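Local coordinates for protein oxalate--CoA ligase (Arabidopsis thaliana, PDB 5IE2) that is a ligase of the ANL superfamily of AMP-binding enzymes and holds adenosine-5'-triphosphate between a large N-terminal and a small C-terminal domain, at residues A[452-457]-A[486-491]; A[436-441]-A[456-461]; A[97-102]-A[119-124]; A[57-62]-A[104-109]. All coordinates share one frame; numbering follows the deposited sequence. Where two conformers were deposited one is given.

Contact 1: A[452-457]-A[486-491]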
loop_
_atom_site.group_PDB
_atom_site.type_symbol
_atom_site.label_atom_id
_atom_site.label_comp_id
_atom_site.label_asym_id
_atom_site.label_seq_id
_atom_site.Cartn_x
_atom_site.Cartn_y
_atom_site.Cartn_z
ATOM N N GLU A 452 -24.090 10.178 -15.431
ATOM C CA GLU A 452 -24.692 10.853 -14.301
ATOM C C GLU A 452 -23.960 10.382 -13.055
ATOM O O GLU A 452 -23.323 9.343 -13.054
ATOM C CB GLU A 452 -26.202 10.547 -14.249
ATOM C CG GLU A 452 -27.031 11.270 -13.179
ATOM C CD GLU A 452 -26.817 12.782 -13.182
ATOM O OE1 GLU A 452 -25.931 13.243 -12.419
ATOM O OE2 GLU A 452 -27.511 13.507 -13.935
ATOM N N ILE A 453 -24.032 11.157 -11.992
ATOM C CA ILE A 453 -23.462 10.728 -10.733
ATOM C C ILE A 453 -24.546 10.126 -9.821
ATOM O O ILE A 453 -25.638 10.691 -9.690
ATOM C CB ILE A 453 -22.760 11.894 -10.005
ATOM C CG1 ILE A 453 -22.302 11.454 -8.618
ATOM C CG2 ILE A 453 -23.687 13.147 -9.959
ATOM C CD1 ILE A 453 -21.299 12.416 -8.004
ATOM N N ASN A 454 -24.202 8.979 -9.227
ATOM C CA ASN A 454 -24.953 8.337 -8.157
ATOM C C ASN A 454 -24.031 8.113 -6.962
ATOM O O ASN A 454 -22.828 8.323 -7.057
ATOM C CB ASN A 454 -25.523 6.999 -8.615
ATOM C CG ASN A 454 -26.741 7.128 -9.505
ATOM O OD1 ASN A 454 -27.102 8.203 -9.983
ATOM N ND2 ASN A 454 -27.386 6.008 -9.728
ATOM N N CYS A 455 -24.572 7.669 -5.837
ATOM C CA CYS A 455 -23.720 7.312 -4.726
ATOM C C CYS A 455 -24.379 6.210 -3.867
ATOM O O CYS A 455 -25.558 5.939 -4.034
ATOM C CB CYS A 455 -23.419 8.542 -3.873
ATOM S SG CYS A 455 -24.814 9.127 -2.861
ATOM N N ALA A 456 -23.604 5.601 -2.974
ATOM C CA ALA A 456 -24.115 4.668 -1.963
ATOM C C ALA A 456 -23.577 5.064 -0.605
ATOM O O ALA A 456 -22.390 5.472 -0.479
ATOM C CB ALA A 456 -23.711 3.230 -2.313
ATOM N N VAL A 457 -24.420 4.980 0.413
ATOM C CA VAL A 457 -23.974 5.296 1.753
ATOM C C VAL A 457 -24.359 4.179 2.729
ATOM O O VAL A 457 -25.378 3.490 2.555
ATOM C CB VAL A 457 -24.568 6.649 2.283
ATOM C CG1 VAL A 457 -24.168 7.800 1.412
ATOM C CG2 VAL A 457 -26.042 6.583 2.326
ATOM N N ARG A 486 -29.165 9.703 -7.548
ATOM C CA ARG A 486 -29.678 8.593 -6.770
ATOM C C ARG A 486 -28.725 8.265 -5.627
ATOM O O ARG A 486 -27.484 8.343 -5.795
ATOM C CB ARG A 486 -29.885 7.381 -7.679
ATOM C CG ARG A 486 -31.123 7.533 -8.582
ATOM C CD ARG A 486 -31.288 6.336 -9.501
ATOM N NE ARG A 486 -32.194 5.343 -8.913
ATOM C CZ ARG A 486 -32.280 4.074 -9.308
ATOM N NH1 ARG A 486 -31.494 3.618 -10.287
ATOM N NH2 ARG A 486 -33.139 3.254 -8.704
ATOM N N VAL A 487 -29.313 7.940 -4.469
ATOM C CA VAL A 487 -28.584 7.535 -3.256
ATOM C C VAL A 487 -29.020 6.127 -2.846
ATOM O O VAL A 487 -30.184 5.932 -2.485
ATOM C CB VAL A 487 -28.860 8.504 -2.072
ATOM C CG1 VAL A 487 -28.182 8.022 -0.747
ATOM C CG2 VAL A 487 -28.496 9.947 -2.437
ATOM N N PHE A 488 -28.111 5.159 -2.914
ATOM C CA PHE A 488 -28.403 3.792 -2.501
ATOM C C PHE A 488 -27.996 3.580 -1.061
ATOM O O PHE A 488 -26.893 3.935 -0.643
ATOM C CB PHE A 488 -27.704 2.805 -3.417
ATOM C CG PHE A 488 -28.162 2.903 -4.839
ATOM C CD1 PHE A 488 -29.313 2.247 -5.258
ATOM C CD2 PHE A 488 -27.463 3.684 -5.761
ATOM C CE1 PHE A 488 -29.757 2.351 -6.575
ATOM C CE2 PHE A 488 -27.907 3.796 -7.090
ATOM C CZ PHE A 488 -29.050 3.127 -7.492
ATOM N N ILE A 489 -28.903 3.038 -0.272
ATOM C CA ILE A 489 -28.606 2.912 1.135
ATOM C C ILE A 489 -28.354 1.472 1.434
ATOM O O ILE A 489 -29.107 0.582 0.996
ATOM C CB ILE A 489 -29.694 3.489 1.962
ATOM C CG1 ILE A 489 -29.716 4.981 1.644
ATOM C CG2 ILE A 489 -29.432 3.199 3.432
ATOM C CD1 ILE A 489 -30.807 5.686 2.203
ATOM N N THR A 490 -27.235 1.225 2.106
ATOM C CA THR A 490 -26.820 -0.137 2.261
ATOM C C THR A 490 -26.092 -0.385 3.572
ATOM O O THR A 490 -25.740 0.544 4.293
ATOM C CB THR A 490 -25.979 -0.540 1.062
ATOM O OG1 THR A 490 -25.590 -1.910 1.210
ATOM C CG2 THR A 490 -24.732 0.396 0.887
ATOM N N ASP A 491 -25.894 -1.654 3.888
ATOM C CA ASP A 491 -25.290 -2.071 5.152
ATOM C C ASP A 491 -23.813 -2.430 4.962
ATOM O O ASP A 491 -23.043 -2.545 5.928
ATOM C CB ASP A 491 -26.077 -3.266 5.721
ATOM C CG ASP A 491 -26.123 -4.476 4.756
ATOM O OD1 ASP A 491 -26.258 -4.302 3.518
ATOM O OD2 ASP A 491 -26.071 -5.626 5.249
#
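Val-457 turns CG1 anti to its carbonyl carbon (chi1 -60°), which leaves CG2 in the crowded position between N and the carbonyl carbon; Val-487 turns CG1 anti to its own N, and Val-457 CG2 meets Val-487 CG1 obliquely at 4.0 Å. Ile-489, with CG1 anti to the carbonyl carbon, lies alongside Val-457, CG1 to CG2. On the same face the sulfur of Cys-455, also in the crowded position, reaches Val-487 CG2 at 3.8 Å. Ile-470 of helix 467-477 packs on Val-487, and Leu-430 of helix 423-430 on Cys-455. The face that Ala-456 and Phe-488 share holds CB against CB at 4.2 Å, and the Phe-488 ring stacks with Phe-510.

Strand 450-459, helix 467-477 and strand 487-489 form a beta-alpha-beta unit of the C-terminal domain, and the two strand segments run parallel, 20° apart. Four backbone hydrogen bonds alternate along the pair. Cys-455 N and Val-457 N give to Arg-486 O and Phe-488 O, in both bonds nearly along the C=O axis of the acceptor. Phe-488 N answers with an almost straight bond to Cys-455 O (2.9 Å, 174° at the hydrogen), and Thr-490 N gives to Val-457 O at 3.0 Å. The Arg-486 side chain bends at its third torsion, so that Phe-488 CZ lies 3.7 Å from the plane of the Arg-486 guanidinium, over one face and offset toward its rim.

Contact 2: A[436-441]-A[456-461]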
loop_
_atom_site.group_PDB
_atom_site.type_symbol
_atom_site.label_atom_id
_atom_site.label_comp_id
_atom_site.label_asym_id
_atom_site.label_seq_id
_atom_site.Cartn_x
_atom_site.Cartn_y
_atom_site.Cartn_z
ATOM N N VAL A 436 -23.738 9.589 8.273
ATOM C CA VAL A 436 -23.072 8.720 7.308
ATOM C C VAL A 436 -21.785 8.149 7.906
ATOM O O VAL A 436 -20.914 8.883 8.389
ATOM C CB VAL A 436 -22.746 9.473 5.976
ATOM C CG1 VAL A 436 -21.888 8.627 5.105
ATOM C CG2 VAL A 436 -24.037 9.865 5.241
ATOM N N SER A 437 -21.683 6.831 7.918
ATOM C CA SER A 437 -20.477 6.187 8.414
ATOM C C SER A 437 -19.557 5.893 7.244
ATOM O O SER A 437 -18.317 5.960 7.376
ATOM C CB SER A 437 -20.802 4.907 9.167
ATOM O OG SER A 437 -20.630 3.813 8.302
ATOM N N GLN A 438 -20.139 5.527 6.105
ATOM C CA GLN A 438 -19.313 5.332 4.924
ATOM C C GLN A 438 -20.029 5.806 3.660
ATOM O O GLN A 438 -21.248 5.803 3.604
ATOM C CB GLN A 438 -18.888 3.863 4.771
ATOM C CG GLN A 438 -17.926 3.622 3.595
ATOM C CD GLN A 438 -16.564 4.376 3.726
ATOM O OE1 GLN A 438 -16.456 5.585 3.417
ATOM N NE2 GLN A 438 -15.514 3.637 4.159
ATOM N N GLY A 439 -19.297 6.242 2.644
ATOM C CA GLY A 439 -19.981 6.698 1.420
ATOM C C GLY A 439 -19.113 6.615 0.175
ATOM O O GLY A 439 -17.889 6.789 0.279
ATOM N N VAL A 440 -19.714 6.380 -0.997
ATOM C CA VAL A 440 -18.920 6.270 -2.221
ATOM C C VAL A 440 -19.746 6.785 -3.393
ATOM O O VAL A 440 -20.919 6.418 -3.553
ATOM C CB VAL A 440 -18.442 4.800 -2.526
ATOM C CG1 VAL A 440 -19.644 3.867 -2.622
ATOM C CG2 VAL A 440 -17.620 4.735 -3.827
ATOM N N ALA A 441 -19.164 7.677 -4.189
ATOM C CA ALA A 441 -19.845 8.190 -5.379
ATOM C C ALA A 441 -19.330 7.486 -6.612
ATOM O O ALA A 441 -18.188 7.035 -6.612
ATOM C CB ALA A 441 -19.647 9.724 -5.529
ATOM N N ALA A 456 -23.604 5.601 -2.974
ATOM C CA ALA A 456 -24.115 4.668 -1.963
ATOM C C ALA A 456 -23.577 5.064 -0.605
ATOM O O ALA A 456 -22.390 5.472 -0.479
ATOM C CB ALA A 456 -23.711 3.230 -2.313
ATOM N N VAL A 457 -24.420 4.980 0.413
ATOM C CA VAL A 457 -23.974 5.296 1.753
ATOM C C VAL A 457 -24.359 4.179 2.729
ATOM O O VAL A 457 -25.378 3.490 2.555
ATOM C CB VAL A 457 -24.568 6.649 2.283
ATOM C CG1 VAL A 457 -24.168 7.800 1.412
ATOM C CG2 VAL A 457 -26.042 6.583 2.326
ATOM N N ILE A 458 -23.517 4.015 3.737
ATOM C CA ILE A 458 -23.804 3.246 4.932
ATOM C C ILE A 458 -24.106 4.186 6.077
ATOM O O ILE A 458 -23.234 5.011 6.472
ATOM C CB ILE A 458 -22.605 2.355 5.314
ATOM C CG1 ILE A 458 -22.286 1.390 4.186
ATOM C CG2 ILE A 458 -22.876 1.619 6.620
ATOM C CD1 ILE A 458 -21.033 0.576 4.457
ATOM N N PRO A 459 -25.342 4.091 6.617
ATOM C CA PRO A 459 -25.736 4.920 7.754
ATOM C C PRO A 459 -25.056 4.443 9.031
ATOM O O PRO A 459 -24.607 3.290 9.113
ATOM C CB PRO A 459 -27.278 4.780 7.795
ATOM C CG PRO A 459 -27.591 3.563 7.014
ATOM C CD PRO A 459 -26.458 3.290 6.070
ATOM N N ARG A 460 -24.902 5.355 9.978
ATOM C CA ARG A 460 -24.380 5.008 11.288
ATOM C C ARG A 460 -25.409 4.151 11.994
ATOM O O ARG A 460 -26.617 4.368 11.820
ATOM C CB ARG A 460 -24.085 6.263 12.109
ATOM C CG ARG A 460 -22.877 7.036 11.625
ATOM C CD ARG A 460 -22.717 8.303 12.423
ATOM N NE ARG A 460 -21.619 9.086 11.855
ATOM C CZ ARG A 460 -20.332 8.884 12.125
ATOM N NH1 ARG A 460 -19.962 7.920 12.972
ATOM N NH2 ARG A 460 -19.403 9.654 11.546
ATOM N N GLU A 461 -24.938 3.227 12.819
ATOM C CA GLU A 461 -25.851 2.323 13.519
ATOM C C GLU A 461 -26.823 3.110 14.399
ATOM O O GLU A 461 -26.444 4.073 15.071
ATOM C CB GLU A 461 -25.090 1.274 14.335
ATOM C CG GLU A 461 -25.342 -0.154 13.811
ATOM C CD GLU A 461 -24.967 -1.248 14.804
ATOM O OE1 GLU A 461 -23.839 -1.796 14.723
ATOM O OE2 GLU A 461 -25.820 -1.566 15.666
HETATM O O HOH W 1 -20.503 11.610 10.024
#
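A classic beta bulge interrupts the antiparallel hairpin of strands 436-446 and 450-459 at Ser-437 and Gln-438, both of which face Ile-458. Two amides converge on one carbonyl: Ser-437 N reaches Ile-458 O at 2.8 Å, nearly along the C=O axis, while Gln-438 N comes in on a lone pair at 3.2 Å. Ser-437 OG, at the unusual chi1 of 98°, adds a weak third bond to the same oxygen. Ile-458 N returns a bond to Gln-438 O from above the carbonyl plane; beyond the bulge Val-440 and Ala-456 exchange reciprocal bonds.

Gln-438 sets CG anti to its backbone N (chi1 -176°), then bends at chi2 (62°). This curls OE1 back to accept from Gly-439 N at 3.0 Å, while NE2 bonds to Gln-265. Its CB rests on CD1 of Ile-458, an isoleucine extended with CG1 anti to the carbonyl carbon. On the same face Val-440 holds CG1 in the crowded position, 4.1 Å from Ala-456 CB; Arg-503 and Val-506 of helix 503-510 pack against Val-440. Arg-460 runs extended from CG to NE past Ser-437, its CG 3.9 Å from Ser-437 CB. A water in the plane of its guanidinium, at the edge, accepts from Arg-460 NH2 at 2.7 Å.

Contact 3: A[97-102]-A[119-124]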
loop_
_atom_site.group_PDB
_atom_site.type_symbol
_atom_site.label_atom_id
_atom_site.label_comp_id
_atom_site.label_asym_id
_atom_site.label_seq_id
_atom_site.Cartn_x
_atom_site.Cartn_y
_atom_site.Cartn_z
ATOM N N PHE A 97 -3.336 -19.075 -11.888
ATOM C CA PHE A 97 -3.073 -17.967 -12.801
ATOM C C PHE A 97 -1.846 -17.122 -12.391
ATOM O O PHE A 97 -1.013 -16.807 -13.239
ATOM C CB PHE A 97 -4.282 -17.031 -12.926
ATOM C CG PHE A 97 -4.006 -15.832 -13.805
ATOM C CD1 PHE A 97 -4.136 -15.935 -15.183
ATOM C CD2 PHE A 97 -3.562 -14.635 -13.261
ATOM C CE1 PHE A 97 -3.865 -14.844 -16.011
ATOM C CE2 PHE A 97 -3.256 -13.537 -14.083
ATOM C CZ PHE A 97 -3.422 -13.650 -15.464
ATOM N N TYR A 98 -1.765 -16.714 -11.119
ATOM C CA TYR A 98 -0.700 -15.808 -10.719
ATOM C C TYR A 98 0.651 -16.519 -10.640
ATOM O O TYR A 98 1.689 -15.912 -10.892
ATOM C CB TYR A 98 -1.051 -15.144 -9.361
ATOM C CG TYR A 98 -2.146 -14.102 -9.551
ATOM C CD1 TYR A 98 -1.919 -12.996 -10.359
ATOM C CD2 TYR A 98 -3.407 -14.245 -8.954
ATOM C CE1 TYR A 98 -2.907 -12.056 -10.590
ATOM C CE2 TYR A 98 -4.416 -13.300 -9.175
ATOM C CZ TYR A 98 -4.147 -12.195 -9.991
ATOM O OH TYR A 98 -5.109 -11.224 -10.250
ATOM N N LEU A 99 0.648 -17.780 -10.245
ATOM C CA LEU A 99 1.878 -18.561 -10.236
ATOM C C LEU A 99 2.412 -18.719 -11.653
ATOM O O LEU A 99 3.610 -18.556 -11.866
ATOM C CB LEU A 99 1.670 -19.928 -9.591
ATOM C CG LEU A 99 1.490 -19.955 -8.074
ATOM C CD1 LEU A 99 1.038 -21.351 -7.679
ATOM C CD2 LEU A 99 2.838 -19.640 -7.343
ATOM N N SER A 100 1.536 -19.031 -12.614
ATOM C CA SER A 100 1.965 -19.178 -14.001
ATOM C C SER A 100 2.450 -17.845 -14.586
ATOM O O SER A 100 3.526 -17.765 -15.188
ATOM C CB SER A 100 0.814 -19.734 -14.850
ATOM O OG SER A 100 1.188 -19.761 -16.204
ATOM N N ASP A 101 1.658 -16.801 -14.396
ATOM C CA ASP A 101 1.961 -15.493 -14.963
ATOM C C ASP A 101 3.254 -14.850 -14.452
ATOM O O ASP A 101 3.911 -14.122 -15.194
ATOM C CB ASP A 101 0.798 -14.546 -14.677
ATOM C CG ASP A 101 0.928 -13.232 -15.406
ATOM O OD1 ASP A 101 0.782 -13.213 -16.644
ATOM O OD2 ASP A 101 1.191 -12.212 -14.737
ATOM N N SER A 102 3.609 -15.109 -13.192
ATOM C CA SER A 102 4.816 -14.579 -12.576
ATOM C C SER A 102 6.060 -15.435 -12.919
ATOM O O SER A 102 7.184 -15.058 -12.573
ATOM C CB SER A 102 4.625 -14.539 -11.050
ATOM O OG SER A 102 4.451 -15.875 -10.561
ATOM N N GLU A 119 -2.412 -26.625 -3.963
ATOM C CA GLU A 119 -3.155 -27.313 -5.045
ATOM C C GLU A 119 -2.707 -26.771 -6.407
ATOM O O GLU A 119 -2.365 -27.536 -7.355
ATOM C CB GLU A 119 -4.660 -27.113 -4.851
ATOM C CG GLU A 119 -5.554 -27.789 -5.911
ATOM C CD GLU A 119 -7.059 -27.452 -5.740
ATOM O OE1 GLU A 119 -7.491 -27.216 -4.588
ATOM O OE2 GLU A 119 -7.802 -27.425 -6.764
ATOM N N ALA A 120 -2.692 -25.439 -6.510
ATOM C CA ALA A 120 -2.236 -24.803 -7.768
ATOM C C ALA A 120 -0.753 -25.140 -8.093
ATOM O O ALA A 120 -0.409 -25.420 -9.244
ATOM C CB ALA A 120 -2.420 -23.262 -7.695
ATOM N N ALA A 121 0.119 -25.098 -7.080
ATOM C CA ALA A 121 1.552 -25.351 -7.299
ATOM C C ALA A 121 1.735 -26.813 -7.750
ATOM O O ALA A 121 2.505 -27.090 -8.662
ATOM C CB ALA A 121 2.381 -25.045 -6.015
ATOM N N SER A 122 1.009 -27.739 -7.129
ATOM C CA SER A 122 1.096 -29.133 -7.538
ATOM C C SER A 122 0.639 -29.325 -8.988
ATOM O O SER A 122 1.293 -30.045 -9.755
ATOM C CB SER A 122 0.266 -30.011 -6.608
ATOM O OG SER A 122 0.318 -31.351 -7.044
ATOM N N LYS A 123 -0.466 -28.681 -9.360
ATOM C CA LYS A 123 -0.958 -28.804 -10.737
ATOM C C LYS A 123 0.078 -28.283 -11.738
ATOM O O LYS A 123 0.248 -28.836 -12.819
ATOM C CB LYS A 123 -2.285 -28.050 -10.892
ATOM C CG LYS A 123 -2.856 -28.040 -12.295
ATOM C CD LYS A 123 -4.260 -27.450 -12.296
ATOM C CE LYS A 123 -4.790 -27.213 -13.714
ATOM N NZ LYS A 123 -6.086 -26.437 -13.677
ATOM N N LEU A 124 0.813 -27.244 -11.353
ATOM C CA LEU A 124 1.809 -26.656 -12.230
ATOM C C LEU A 124 3.208 -27.248 -12.042
ATOM O O LEU A 124 4.134 -26.765 -12.671
ATOM C CB LEU A 124 1.895 -25.156 -11.990
ATOM C CG LEU A 124 0.692 -24.292 -12.324
ATOM C CD1 LEU A 124 0.852 -22.838 -11.722
ATOM C CD2 LEU A 124 0.459 -24.246 -13.844
#
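Leu-99 carries most of the contact between segments 97-102 and 119-124, using two different parts of its side chain. Its CB meets Leu-124 CD1 at 3.7 Å, while its CD1 reaches the neighbouring turn, 4.0 Å from Ala-120 CB and 3.9 Å from the backbone N of Ala-121. Both leucines turn CG anti to the carbonyl carbon (chi1 -73° for Leu-99, -65° for Leu-124) and stay extended at chi2, so each sends one methyl across. Leu-124 CD1 also lies 4.0 Å from Ser-100 N, against the helix backbone.

One shell further out, the backbone bond from Leu-124 N to Ala-120 O fixes where Leu-124 sits. Ala-120 packs on Phe-95 and Glu-96 as well, and Lys-123 forms a salt bridge with Glu-96, which ties the two helices together beside the apolar patch. Ala-121 leans on Leu-107 and Leu-99 on Ser-104, so both helices pack on strand 104-110, which runs between them in the chain, within the N-terminal domain of this AMP-binding enzyme. With alanine methyls opposite leucine branches and every cross-segment contact apolar or van der Waals, the join depends on shape and burial and carries no directional bond of its own.

Contact 4: A[57-62]-A[104-109]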
loop_
_atom_site.group_PDB
_atom_site.type_symbol
_atom_site.label_atom_id
_atom_site.label_comp_id
_atom_site.label_asym_id
_atom_site.label_seq_id
_atom_site.Cartn_x
_atom_site.Cartn_y
_atom_site.Cartn_z
ATOM N N ASP A 57 15.588 -15.958 -10.696
ATOM C CA ASP A 57 14.434 -16.861 -10.441
ATOM C C ASP A 57 13.314 -16.102 -9.706
ATOM O O ASP A 57 13.606 -15.184 -8.897
ATOM C CB ASP A 57 14.811 -18.091 -9.586
ATOM C CG ASP A 57 15.572 -19.179 -10.382
ATOM O OD1 ASP A 57 15.631 -19.099 -11.636
ATOM O OD2 ASP A 57 16.120 -20.101 -9.710
ATOM N N VAL A 58 12.054 -16.510 -9.931
ATOM C CA VAL A 58 10.909 -15.910 -9.189
ATOM C C VAL A 58 10.429 -16.892 -8.130
ATOM O O VAL A 58 10.242 -18.077 -8.430
ATOM C CB VAL A 58 9.740 -15.543 -10.126
ATOM C CG1 VAL A 58 8.535 -15.013 -9.313
ATOM C CG2 VAL A 58 10.236 -14.457 -11.153
ATOM N N VAL A 59 10.287 -16.426 -6.888
ATOM C CA VAL A 59 9.806 -17.281 -5.803
ATOM C C VAL A 59 8.489 -16.677 -5.291
ATOM O O VAL A 59 8.459 -15.529 -4.899
ATOM C CB VAL A 59 10.819 -17.369 -4.657
ATOM C CG1 VAL A 59 10.241 -18.167 -3.447
ATOM C CG2 VAL A 59 12.157 -17.976 -5.112
ATOM N N ALA A 60 7.416 -17.443 -5.314
ATOM C CA ALA A 60 6.112 -16.956 -4.818
ATOM C C ALA A 60 6.037 -17.171 -3.318
ATOM O O ALA A 60 6.605 -18.137 -2.792
ATOM C CB ALA A 60 4.920 -17.698 -5.534
ATOM N N LEU A 61 5.425 -16.211 -2.616
ATOM C CA LEU A 61 5.258 -16.329 -1.151
ATOM C C LEU A 61 3.777 -16.169 -0.815
ATOM O O LEU A 61 3.142 -15.215 -1.297
ATOM C CB LEU A 61 6.052 -15.253 -0.402
ATOM C CG LEU A 61 7.560 -15.355 -0.634
ATOM C CD1 LEU A 61 7.939 -14.372 -1.701
ATOM C CD2 LEU A 61 8.314 -15.082 0.653
ATOM N N THR A 62 3.199 -17.055 -0.007
ATOM C CA THR A 62 1.860 -16.694 0.472
ATOM C C THR A 62 1.771 -17.011 1.970
ATOM O O THR A 62 1.921 -18.170 2.424
ATOM C CB THR A 62 0.737 -17.362 -0.357
ATOM O OG1 THR A 62 -0.532 -16.820 0.065
ATOM C CG2 THR A 62 0.749 -18.883 -0.223
ATOM N N SER A 104 6.765 -18.221 -11.465
ATOM C CA SER A 104 7.254 -18.748 -10.207
ATOM C C SER A 104 7.879 -20.143 -10.352
ATOM O O SER A 104 7.312 -21.010 -11.015
ATOM C CB SER A 104 6.092 -18.789 -9.176
ATOM O OG SER A 104 5.792 -17.455 -8.781
ATOM N N LYS A 105 9.022 -20.345 -9.707
ATOM C CA LYS A 105 9.757 -21.618 -9.715
ATOM C C LYS A 105 9.688 -22.316 -8.363
ATOM O O LYS A 105 10.122 -23.448 -8.216
ATOM C CB LYS A 105 11.239 -21.395 -10.088
ATOM C CG LYS A 105 11.490 -21.434 -11.604
ATOM C CD LYS A 105 12.702 -20.608 -12.037
ATOM C CE LYS A 105 12.735 -20.447 -13.578
ATOM N NZ LYS A 105 12.387 -21.717 -14.298
ATOM N N LEU A 106 9.179 -21.626 -7.362
ATOM C CA LEU A 106 9.098 -22.162 -5.988
ATOM C C LEU A 106 7.948 -21.436 -5.258
ATOM O O LEU A 106 7.760 -20.221 -5.447
ATOM C CB LEU A 106 10.448 -21.952 -5.243
ATOM C CG LEU A 106 10.479 -22.244 -3.741
ATOM C CD1 LEU A 106 10.265 -23.728 -3.475
ATOM C CD2 LEU A 106 11.769 -21.732 -3.064
ATOM N N LEU A 107 7.214 -22.153 -4.425
ATOM C CA LEU A 107 6.159 -21.579 -3.586
ATOM C C LEU A 107 6.571 -21.726 -2.133
ATOM O O LEU A 107 6.806 -22.846 -1.672
ATOM C CB LEU A 107 4.816 -22.301 -3.800
ATOM C CG LEU A 107 3.731 -21.881 -2.795
ATOM C CD1 LEU A 107 3.358 -20.397 -2.962
ATOM C CD2 LEU A 107 2.495 -22.799 -2.991
ATOM N N LEU A 108 6.678 -20.613 -1.396
ATOM C CA LEU A 108 6.917 -20.684 0.054
ATOM C C LEU A 108 5.639 -20.393 0.832
ATOM O O LEU A 108 4.872 -19.477 0.469
ATOM C CB LEU A 108 7.980 -19.647 0.484
ATOM C CG LEU A 108 9.356 -19.808 -0.173
ATOM C CD1 LEU A 108 10.169 -18.544 0.133
ATOM C CD2 LEU A 108 9.977 -21.027 0.517
ATOM N N THR A 109 5.417 -21.158 1.911
ATOM C CA THR A 109 4.314 -20.916 2.829
ATOM C C THR A 109 4.782 -21.188 4.248
ATOM O O THR A 109 5.894 -21.690 4.447
ATOM C CB THR A 109 3.062 -21.855 2.569
ATOM O OG1 THR A 109 3.405 -23.181 2.978
ATOM C CG2 THR A 109 2.627 -21.914 1.088
#
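Val-59 CG1 lies at the apolar centre, 3.6 Å from Leu-108 CD1 and 3.9 Å from Leu-106 CD2, on one face of the N-terminal domain's mixed sheet, where parallel strands 58-61 and 104-110 are neighbours. Val-59 turns CG1 anti to its backbone N and crosses Leu-108 obliquely; Leu-61 runs alongside Leu-108, CD2 to CD1. Met-72 and Val-76 of helix 67-78 pack over this patch. On the other face Leu-107 bends back at chi2 (64°) to set CD1 4.0 Å from Ala-60 CB, and Leu-99 of helix 92-101 covers the alanine.

The strand axes are 30° apart, and four backbone bonds hold them. Ala-60 brackets Leu-107, giving its N to Leu-106 O and taking Leu-108 N on its O almost straight (173°). Thr-62 N gives to Leu-108 O, and Lys-105 N to Val-58 O. Between these, the buried N of Leu-106 has no partner, at the corner the chain turns at Lys-105. The Thr-62 and Thr-109 methyls lie side by side, their hydroxyls bonding to Leu-86 O and His-128. At the polar edge Asp-57, whose OD2 accepts from Lys-54 N, crosses the side chain of Lys-105 at about a right angle, with OD1 3.3 Å from Lys-105 CD.

Contacts 1 and 2 belong to one three-stranded sheet of the C-terminal domain: strand 450-459 is its middle strand, so Ala-456 and Val-457 pair with both neighbours, and the contact centres lie 9 Å apart. Contacts 3 and 4 adjoin in the N-terminal domain, 10 Å between centres, where Leu-99 CD2 touches Ala-60 CB at 3.4 Å and Ala-121 CB touches Leu-107 CD2 at 3.8 Å. Their segments alternate along the chain, the helices flanking the strand. The two pairs stand about 39 to 42 Å apart, centre to centre, without touching. The Val-440 side chain of contact 2 is about 12 Å from the bound ATP.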